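Local coordinates for protein cellulase IBT99 (Metagenomes, PDB 6WBT) that probably hydrolyses 6-phospho-alpha-glucosides as a family 4 glycosidase that binds NAD and a manganese ion, at residues E193-G198 against W204-R209. Residues are numbered along the deposited sequence; the frame is centred on the assembly and turned at random.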
loop_
_atom_site.group_PDB
_atom_site.type_symbol
_atom_site.label_atom_id
_atom_site.label_comp_id
_atom_site.label_asym_id
_atom_site.label_seq_id
_atom_site.Cartn_x
_atom_site.Cartn_y
_atom_site.Cartn_z
ATOM N N GLU A 193 -8.011 20.728 23.274
ATOM C CA GLU A 193 -7.338 20.221 22.084
ATOM C C GLU A 193 -7.574 18.722 22.025
ATOM O O GLU A 193 -7.434 18.030 23.038
ATOM C CB GLU A 193 -5.837 20.538 22.102
ATOM C CG GLU A 193 -5.039 19.793 21.044
ATOM C CD GLU A 193 -3.613 20.294 20.913
ATOM O OE1 GLU A 193 -3.416 21.522 20.797
ATOM O OE2 GLU A 193 -2.686 19.456 20.915
ATOM N N SER A 194 -7.941 18.228 20.848
ATOM C CA SER A 194 -8.347 16.844 20.696
ATOM C C SER A 194 -7.700 16.241 19.460
ATOM O O SER A 194 -7.366 16.946 18.504
ATOM C CB SER A 194 -9.872 16.719 20.594
ATOM O OG SER A 194 -10.362 17.442 19.478
ATOM N N ASP A 195 -7.519 14.926 19.507
ATOM C CA ASP A 195 -7.098 14.131 18.365
ATOM C C ASP A 195 -8.334 13.570 17.673
ATOM O O ASP A 195 -9.240 13.046 18.328
ATOM C CB ASP A 195 -6.174 12.992 18.803
ATOM C CG ASP A 195 -4.967 13.486 19.577
ATOM O OD1 ASP A 195 -4.370 14.500 19.162
ATOM O OD2 ASP A 195 -4.621 12.865 20.603
ATOM N N TYR A 196 -8.363 13.671 16.345
ATOM C CA TYR A 196 -9.591 13.445 15.595
ATOM C C TYR A 196 -9.253 12.875 14.225
ATOM O O TYR A 196 -8.214 13.194 13.645
ATOM C CB TYR A 196 -10.375 14.760 15.471
ATOM C CG TYR A 196 -11.681 14.687 14.716
ATOM C CD1 TYR A 196 -11.717 14.861 13.339
ATOM C CD2 TYR A 196 -12.881 14.481 15.383
ATOM C CE1 TYR A 196 -12.908 14.809 12.645
ATOM C CE2 TYR A 196 -14.078 14.429 14.697
ATOM C CZ TYR A 196 -14.085 14.594 13.327
ATOM O OH TYR A 196 -15.274 14.545 12.636
ATOM N N PHE A 197 -10.137 12.017 13.716
ATOM C CA PHE A 197 -9.982 11.480 12.372
ATOM C C PHE A 197 -11.351 11.108 11.827
ATOM O O PHE A 197 -12.321 10.969 12.576
ATOM C CB PHE A 197 -9.044 10.264 12.341
ATOM C CG PHE A 197 -9.681 8.985 12.819
ATOM C CD1 PHE A 197 -10.284 8.115 11.922
ATOM C CD2 PHE A 197 -9.666 8.648 14.161
ATOM C CE1 PHE A 197 -10.870 6.942 12.358
ATOM C CE2 PHE A 197 -10.247 7.474 14.602
ATOM C CZ PHE A 197 -10.849 6.620 13.700
ATOM N N GLY A 198 -11.415 10.932 10.507
ATOM C CA GLY A 198 -12.624 10.556 9.812
ATOM C C GLY A 198 -12.899 11.509 8.672
ATOM O O GLY A 198 -12.017 12.251 8.228
ATOM N N TRP A 204 -14.361 10.856 14.560
ATOM C CA TRP A 204 -14.307 10.385 15.935
ATOM C C TRP A 204 -13.224 11.143 16.689
ATOM O O TRP A 204 -12.181 11.488 16.128
ATOM C CB TRP A 204 -14.030 8.877 16.008
ATOM C CG TRP A 204 -14.990 8.042 15.219
ATOM C CD1 TRP A 204 -14.926 7.763 13.884
ATOM C CD2 TRP A 204 -16.155 7.370 15.713
ATOM N NE1 TRP A 204 -15.980 6.963 13.517
ATOM C CE2 TRP A 204 -16.750 6.709 14.621
ATOM C CE3 TRP A 204 -16.755 7.266 16.973
ATOM C CZ2 TRP A 204 -17.912 5.949 14.750
ATOM C CZ3 TRP A 204 -17.911 6.512 17.098
ATOM C CH2 TRP A 204 -18.478 5.865 15.993
ATOM N N PHE A 205 -13.479 11.387 17.974
ATOM C CA PHE A 205 -12.520 12.032 18.865
ATOM C C PHE A 205 -11.794 10.948 19.654
ATOM O O PHE A 205 -12.358 10.365 20.585
ATOM C CB PHE A 205 -13.219 13.014 19.803
ATOM C CG PHE A 205 -13.835 14.192 19.104
ATOM C CD1 PHE A 205 -13.166 15.404 19.038
ATOM C CD2 PHE A 205 -15.088 14.093 18.521
ATOM C CE1 PHE A 205 -13.732 16.492 18.399
ATOM C CE2 PHE A 205 -15.659 15.177 17.880
ATOM C CZ PHE A 205 -14.980 16.378 17.820
ATOM N N THR A 206 -10.537 10.682 19.287
ATOM C CA THR A 206 -9.792 9.609 19.938
ATOM C C THR A 206 -9.287 10.023 21.317
ATOM O O THR A 206 -9.371 9.242 22.270
ATOM C CB THR A 206 -8.624 9.163 19.056
ATOM O OG1 THR A 206 -7.747 10.271 18.823
ATOM C CG2 THR A 206 -9.135 8.642 17.724
ATOM N N HIS A 207 -8.757 11.239 21.441
ATOM C CA HIS A 207 -8.280 11.756 22.715
ATOM C C HIS A 207 -8.640 13.229 22.825
ATOM O O HIS A 207 -8.582 13.962 21.835
ATOM C CB HIS A 207 -6.762 11.584 22.868
ATOM C CG HIS A 207 -6.316 10.156 22.939
ATOM N ND1 HIS A 207 -5.712 9.512 21.881
ATOM C CD2 HIS A 207 -6.386 9.250 23.942
ATOM C CE1 HIS A 207 -5.427 8.270 22.230
ATOM N NE2 HIS A 207 -5.827 8.084 23.475
ATOM N N VAL A 208 -9.021 13.654 24.028
ATOM C CA VAL A 208 -9.323 15.050 24.322
ATOM C C VAL A 208 -8.601 15.430 25.606
ATOM O O VAL A 208 -8.590 14.660 26.572
ATOM C CB VAL A 208 -10.842 15.301 24.461
ATOM C CG1 VAL A 208 -11.119 16.781 24.682
ATOM C CG2 VAL A 208 -11.586 14.794 23.236
ATOM N N ARG A 209 -7.997 16.617 25.618
ATOM C CA ARG A 209 -7.210 17.059 26.759
ATOM C C ARG A 209 -7.453 18.537 27.023
ATOM O O ARG A 209 -7.497 19.346 26.093
ATOM C CB ARG A 209 -5.713 16.796 26.531
ATOM C CG ARG A 209 -5.207 17.239 25.170
ATOM C CD ARG A 209 -3.830 16.671 24.866
ATOM N NE ARG A 209 -3.457 16.888 23.471
ATOM C CZ ARG A 209 -3.751 16.049 22.482
ATOM N NH1 ARG A 209 -3.374 16.325 21.241
ATOM N NH2 ARG A 209 -4.423 14.935 22.733
HETATM O O HOH W 1 -2.298 19.468 24.086
#
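E193–F197 and W204–R209 form the antiparallel arms of a β hairpin in the C-terminal domain of the enzyme, their axes 4.6 Å apart. Backbone bonds tie both ends: R209 N to E193 O, and F197 to W204 in both directions. Between them T206 is an extra residue, a β bulge whose N donates to D195 O (2.9 Å).

On the face bearing S194, Y196, F205 and V208, the Y196 edge points into the F205 ring, CD2 over its centre, with planes at 65°. With chi1 at -180°, Y196 turns CG away from its own amide nitrogen, and the ring swings across to F205; helix 173-184 packs against F205, and N264 holds Y196 OH.

On the other face, the R209 guanidinium grips D195 end-on, its plane turned 45° from the carboxylate: NH1 meets OD1 at 2.9 Å, and NH2 meets OD2 from above the carboxylate plane (3.0 Å). R209 NH1 also reaches the anti lone pair of E193 OE2 (3.2 Å), and a water accepting from R209 NE bonds weakly to OE2. Replacing R209 by alanine would probably leave D195 with R339 and E193 with R337 of the second subunit, uncoupling both carboxylates from this strand. The shared cation thus ties the hairpin's paired strands to a charge network reaching the subunit interface.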